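Local coordinates for Bd0816 (Bdellovibrio bacteriovorus HD100, PDB 5CER), which belongs to the peptidase S13 family and probably acts as a serine-type D-Ala-D-Ala carboxypeptidase, trimming the terminal D-alanine of peptidoglycan stem peptides, at residues Cys8-Ala13 with Gly17-Glu22; Gly332-Lys337 with Phe341-Leu346. The protein carries 2 engineered substitutions. One frame throughout, in Å; residues are numbered along the deposited sequence.

Interaction 1: Cys8-Ala13 with Gly17-Glu22; sequences CHMKAA and GKVEGE
H9 and E20 grip each other's backbones as an antiparallel hydrogen-bonded pair: H9 N gives to E20 O at 2.8 Å, and E20 N to H9 O at 3.1 Å, with an N-H...O angle of 165°. The imidazole folds back over this pair. With CG set between the backbone N and the carbonyl carbon (chi1 45°), one ring face lies against E20 O, which stands 3.4 Å above the H9 ring plane, over its centre; H9 NE2 meets E20 CB at 3.8 Å. On the other face of the sheet V19 spreads its two methyls, CG1 to C8 SG at 4.1 Å and CG2 to M10 SD at 4.0 Å. These strands, 3-11 and 19-21, form a beta hairpin at the margin of the antiparallel sheet, with 19-21 an outermost strand within this chain. Toward the turn, water spans the gap: one molecule accepts from K11 N and donates to K18 O at 2.6 Å from that oxygen, a second joins K11 O to G17 N. At the far end G21, opposite C8, has backbone angles that call for glycine. Farther out, C8 and M10 rest on I274 of helix 270-286, and E22 OE2 forms a salt bridge with K368.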
loop_
_atom_site.group_PDB
_atom_site.type_symbol
_atom_site.label_atom_id
_atom_site.label_comp_id
_atom_site.label_asym_id
_atom_site.label_seq_id
_atom_site.Cartn_x
_atom_site.Cartn_y
_atom_site.Cartn_z
ATOM N N CYS A 8 14.982 -15.380 -0.428
ATOM C CA CYS A 8 14.929 -16.365 -1.485
ATOM C C CYS A 8 14.924 -15.690 -2.826
ATOM O O CYS A 8 14.276 -14.673 -2.996
ATOM C CB CYS A 8 13.624 -17.111 -1.430
ATOM S SG CYS A 8 13.678 -18.390 -0.224
ATOM N N HIS A 9 15.504 -16.369 -3.815
ATOM C CA HIS A 9 15.233 -16.048 -5.182
ATOM C C HIS A 9 15.378 -17.210 -6.136
ATOM O O HIS A 9 16.126 -18.152 -5.891
ATOM C CB HIS A 9 16.072 -14.843 -5.601
ATOM C CG HIS A 9 17.495 -14.922 -5.157
ATOM N ND1 HIS A 9 18.001 -14.167 -4.111
ATOM C CD2 HIS A 9 18.514 -15.661 -5.627
ATOM C CE1 HIS A 9 19.265 -14.470 -3.942
ATOM N NE2 HIS A 9 19.600 -15.361 -4.856
ATOM N N MET A 10 14.648 -17.107 -7.251
ATOM C CA MET A 10 14.493 -18.187 -8.198
ATOM C C MET A 10 14.237 -17.522 -9.551
ATOM O O MET A 10 13.462 -16.582 -9.636
ATOM C CB MET A 10 13.303 -19.072 -7.768
ATOM C CG MET A 10 13.075 -20.277 -8.666
ATOM S SD MET A 10 11.720 -21.284 -8.076
ATOM C CE MET A 10 10.316 -20.327 -8.644
ATOM N N LYS A 11 14.870 -18.041 -10.617
ATOM C CA LYS A 11 14.591 -17.577 -11.920
ATOM C C LYS A 11 13.182 -17.965 -12.396
ATOM O O LYS A 11 12.701 -19.060 -12.134
ATOM C CB LYS A 11 15.582 -18.143 -12.875
ATOM C CG LYS A 11 15.468 -17.478 -14.228
ATOM C CD LYS A 11 16.541 -17.899 -15.181
ATOM C CE LYS A 11 16.346 -17.165 -16.500
ATOM N NZ LYS A 11 17.500 -17.521 -17.348
ATOM N N ALA A 12 12.527 -17.019 -13.083
ATOM C CA ALA A 12 11.183 -17.218 -13.610
ATOM C C ALA A 12 11.316 -17.965 -14.900
ATOM O O ALA A 12 11.928 -17.465 -15.833
ATOM C CB ALA A 12 10.460 -15.896 -13.848
ATOM N N ALA A 13 10.747 -19.149 -14.953
ATOM C CA ALA A 13 10.876 -19.978 -16.102
ATOM C C ALA A 13 9.677 -20.892 -16.166
ATOM O O ALA A 13 8.805 -20.816 -15.332
ATOM C CB ALA A 13 12.188 -20.781 -16.019
ATOM N N GLY A 17 12.781 -23.880 -10.467
ATOM C CA GLY A 17 14.079 -24.530 -10.332
ATOM C C GLY A 17 14.959 -24.121 -9.135
ATOM O O GLY A 17 14.572 -24.218 -7.982
ATOM N N LYS A 18 16.197 -23.766 -9.412
ATOM C CA LYS A 18 17.171 -23.514 -8.358
ATOM C C LYS A 18 16.750 -22.301 -7.508
ATOM O O LYS A 18 16.384 -21.263 -8.056
ATOM C CB LYS A 18 18.547 -23.244 -8.954
ATOM C CG LYS A 18 19.596 -22.893 -7.901
ATOM C CD LYS A 18 20.981 -22.960 -8.463
ATOM C CE LYS A 18 21.249 -21.794 -9.384
ATOM N NZ LYS A 18 22.526 -22.095 -10.108
ATOM N N VAL A 19 16.788 -22.463 -6.182
ATOM C CA VAL A 19 16.546 -21.383 -5.249
ATOM C C VAL A 19 17.775 -21.110 -4.396
ATOM O O VAL A 19 18.381 -21.997 -3.867
ATOM C CB VAL A 19 15.416 -21.701 -4.277
ATOM C CG1 VAL A 19 15.148 -20.459 -3.410
ATOM C CG2 VAL A 19 14.187 -22.143 -5.046
ATOM N N GLU A 20 18.123 -19.848 -4.287
ATOM C CA GLU A 20 19.271 -19.384 -3.487
ATOM C C GLU A 20 18.827 -18.200 -2.647
ATOM O O GLU A 20 17.744 -17.687 -2.827
ATOM C CB GLU A 20 20.493 -19.040 -4.394
ATOM C CG GLU A 20 21.139 -20.292 -4.950
ATOM C CD GLU A 20 22.359 -20.061 -5.852
ATOM O OE1 GLU A 20 22.386 -19.083 -6.599
ATOM O OE2 GLU A 20 23.283 -20.893 -5.804
ATOM N N GLY A 21 19.681 -17.791 -1.722
ATOM C CA GLY A 21 19.336 -16.734 -0.764
ATOM C C GLY A 21 20.126 -16.759 0.522
ATOM O O GLY A 21 21.294 -17.058 0.527
ATOM N N GLU A 22 19.449 -16.499 1.614
ATOM C CA GLU A 22 20.050 -16.384 2.909
ATOM C C GLU A 22 19.109 -16.933 3.925
ATOM O O GLU A 22 17.917 -16.736 3.826
ATOM C CB GLU A 22 20.239 -14.904 3.264
ATOM C CG GLU A 22 21.120 -14.075 2.339
ATOM C CD GLU A 22 21.112 -12.608 2.767
ATOM O OE1 GLU A 22 21.079 -12.324 3.998
ATOM O OE2 GLU A 22 21.113 -11.737 1.873
HETATM O O HOH W 1 16.283 -20.569 -10.608
HETATM O O HOH W 2 13.915 -21.484 -11.544
#

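Interaction 2: Gly332-Lys337 with Phe341-Leu346; sequences GSISTK and FYFAIL
G332 pairs with F343, and I334 with F341, through four backbone hydrogen bonds, two to each pair. G332 N gives to F343 O at 3.0 Å, and F343 N returns to G332 O. In the second pair I334 N reaches F341 O at 2.9 Å, while F341 N gives to I334 O. Between them S333 and Y342 make a non-hydrogen-bonded pair, where two CA-H...O contacts form: S333 CA to F341 O at 3.1 Å and Y342 CA to G332 O at 3.3 Å. The two strands, 327-336 and 339-348, form a beta hairpin.

Aromatic contacts lie on the face that carries I334, F341 and F343. The F343 ring, swung between its own backbone N and carbonyl carbon (chi1 71°), turns across to the partner strand and lies over G332, with G332 N 3.6 Å above the ring plane and offset toward the rim. G332, whose backbone angles by themselves call for glycine, offers its bare backbone to the ring. F341 takes T336 OG1 at its ring edge, 3.6 Å from CE1, but that hydroxyl is hydrogen-bonded to G339 O and E338 N where the hairpin turns over. R376 makes a cation-pi contact with F341.

Apolar packing centres on I334, whose two branches part: CG1 goes to F341 CB, and CG2 meets F343 CE2 at 3.8 Å, the I334 and F343 side chains crossing at about a right angle.

Helix 356-375 covers this face, with L372 and I373 on I334 and I369 on F343; Y342, on the other face, packs against L277 of helix 270-286, and strand 317-324 flanks strand 327-336.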
loop_
_atom_site.group_PDB
_atom_site.type_symbol
_atom_site.label_atom_id
_atom_site.label_comp_id
_atom_site.label_asym_id
_atom_site.label_seq_id
_atom_site.Cartn_x
_atom_site.Cartn_y
_atom_site.Cartn_z
ATOM N N GLY A 332 8.067 -10.473 -4.844
ATOM C CA GLY A 332 7.682 -10.159 -6.206
ATOM C C GLY A 332 8.682 -10.674 -7.215
ATOM O O GLY A 332 9.158 -11.785 -7.092
ATOM N N SER A 333 8.964 -9.882 -8.253
ATOM C CA SER A 333 9.991 -10.234 -9.214
ATOM C C SER A 333 10.784 -9.019 -9.680
ATOM O O SER A 333 10.305 -7.893 -9.658
ATOM C CB SER A 333 9.381 -10.946 -10.421
ATOM O OG SER A 333 8.697 -10.021 -11.240
ATOM N N ILE A 334 12.005 -9.284 -10.116
ATOM C CA ILE A 334 12.880 -8.259 -10.672
ATOM C C ILE A 334 13.118 -8.659 -12.104
ATOM O O ILE A 334 13.228 -9.873 -12.433
ATOM C CB ILE A 334 14.202 -8.150 -9.891
ATOM C CG1 ILE A 334 14.931 -9.496 -9.750
ATOM C CG2 ILE A 334 13.947 -7.555 -8.486
ATOM C CD1 ILE A 334 16.315 -9.381 -9.069
ATOM N N SER A 335 13.200 -7.659 -12.967
ATOM C CA SER A 335 13.456 -7.886 -14.375
ATOM C C SER A 335 14.879 -7.376 -14.644
ATOM O O SER A 335 15.132 -6.217 -14.465
ATOM C CB SER A 335 12.442 -7.126 -15.217
ATOM O OG SER A 335 12.879 -6.999 -16.557
ATOM N N THR A 336 15.738 -8.263 -15.133
ATOM C CA THR A 336 17.152 -8.014 -15.322
ATOM C C THR A 336 17.558 -8.487 -16.694
ATOM O O THR A 336 16.817 -9.211 -17.366
ATOM C CB THR A 336 17.980 -8.819 -14.305
ATOM O OG1 THR A 336 18.040 -10.207 -14.681
ATOM C CG2 THR A 336 17.385 -8.714 -12.907
ATOM N N LYS A 337 18.770 -8.129 -17.103
ATOM C CA LYS A 337 19.295 -8.589 -18.390
ATOM C C LYS A 337 19.468 -10.111 -18.494
ATOM O O LYS A 337 19.660 -10.611 -19.586
ATOM C CB LYS A 337 20.590 -7.834 -18.751
ATOM C CG LYS A 337 20.342 -6.358 -19.003
ATOM C CD LYS A 337 21.529 -5.651 -19.637
ATOM C CE LYS A 337 21.351 -4.130 -19.723
ATOM N NZ LYS A 337 21.540 -3.470 -18.380
ATOM N N PHE A 341 13.252 -12.769 -12.186
ATOM C CA PHE A 341 13.560 -13.624 -11.010
ATOM C C PHE A 341 12.526 -13.322 -9.923
ATOM O O PHE A 341 12.344 -12.151 -9.576
ATOM C CB PHE A 341 14.987 -13.341 -10.447
ATOM C CG PHE A 341 16.107 -13.797 -11.357
ATOM C CD1 PHE A 341 16.461 -13.041 -12.464
ATOM C CD2 PHE A 341 16.795 -14.986 -11.109
ATOM C CE1 PHE A 341 17.470 -13.477 -13.315
ATOM C CE2 PHE A 341 17.810 -15.420 -11.932
ATOM C CZ PHE A 341 18.160 -14.653 -13.035
ATOM N N TYR A 342 11.894 -14.367 -9.392
ATOM C CA TYR A 342 11.073 -14.255 -8.208
ATOM C C TYR A 342 11.994 -14.060 -6.982
ATOM O O TYR A 342 13.133 -14.512 -6.997
ATOM C CB TYR A 342 10.261 -15.499 -7.995
ATOM C CG TYR A 342 9.371 -15.844 -9.139
ATOM C CD1 TYR A 342 8.305 -14.985 -9.492
ATOM C CD2 TYR A 342 9.553 -16.997 -9.866
ATOM C CE1 TYR A 342 7.469 -15.264 -10.518
ATOM C CE2 TYR A 342 8.705 -17.298 -10.919
ATOM C CZ TYR A 342 7.681 -16.424 -11.241
ATOM O OH TYR A 342 6.810 -16.699 -12.281
ATOM N N PHE A 343 11.519 -13.306 -5.980
ATOM C CA PHE A 343 12.234 -13.127 -4.750
ATOM C C PHE A 343 11.253 -12.949 -3.615
ATOM O O PHE A 343 10.122 -12.469 -3.804
ATOM C CB PHE A 343 13.155 -11.913 -4.796
ATOM C CG PHE A 343 12.405 -10.584 -4.775
ATOM C CD1 PHE A 343 12.019 -9.997 -3.579
ATOM C CD2 PHE A 343 12.069 -9.936 -5.968
ATOM C CE1 PHE A 343 11.259 -8.844 -3.572
ATOM C CE2 PHE A 343 11.350 -8.754 -5.943
ATOM C CZ PHE A 343 10.935 -8.211 -4.748
ATOM N N ALA A 344 11.722 -13.280 -2.405
ATOM C CA ALA A 344 11.055 -12.872 -1.156
ATOM C C ALA A 344 12.136 -12.498 -0.138
ATOM O O ALA A 344 13.130 -13.229 0.007
ATOM C CB ALA A 344 10.162 -13.981 -0.656
ATOM N N ILE A 345 11.934 -11.378 0.552
ATOM C CA ILE A 345 12.874 -10.876 1.554
ATOM C C ILE A 345 12.123 -10.586 2.817
ATOM O O ILE A 345 11.119 -9.819 2.812
ATOM C CB ILE A 345 13.524 -9.582 1.072
ATOM C CG1 ILE A 345 14.370 -9.842 -0.191
ATOM C CG2 ILE A 345 14.441 -9.021 2.146
ATOM C CD1 ILE A 345 14.693 -8.574 -0.963
ATOM N N LEU A 346 12.535 -11.220 3.891
ATOM C CA LEU A 346 11.864 -11.090 5.152
ATOM C C LEU A 346 12.873 -10.567 6.191
ATOM O O LEU A 346 13.851 -11.240 6.487
ATOM C CB LEU A 346 11.283 -12.470 5.557
ATOM C CG LEU A 346 10.314 -13.073 4.449
ATOM C CD1 LEU A 346 9.885 -14.506 4.619
ATOM C CD2 LEU A 346 9.028 -12.294 4.586
#

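Interactions 1 and 2 are two hairpins of one antiparallel sheet, adjacent across it, their centres about 9 Å apart. They meet where strand 3-11 runs beside strand 339-348: C8 N lies 2.9 Å from A344 O and M10 N 3.0 Å from Y342 O, both probable hydrogen bonds, so the order across is 19-21, 3-11, 339-348, 327-336. Interaction 1 is the margin and interaction 2 the buried interior, and helix 270-286 touches both, through C8 and M10 in one and Y342 in the other. Next to 327-336 comes strand 317-324, which carries the Lys-Thr-Gly sequence that borders the active site in penicillin-recognising enzymes; interaction 2 is thus the nearer in strand order.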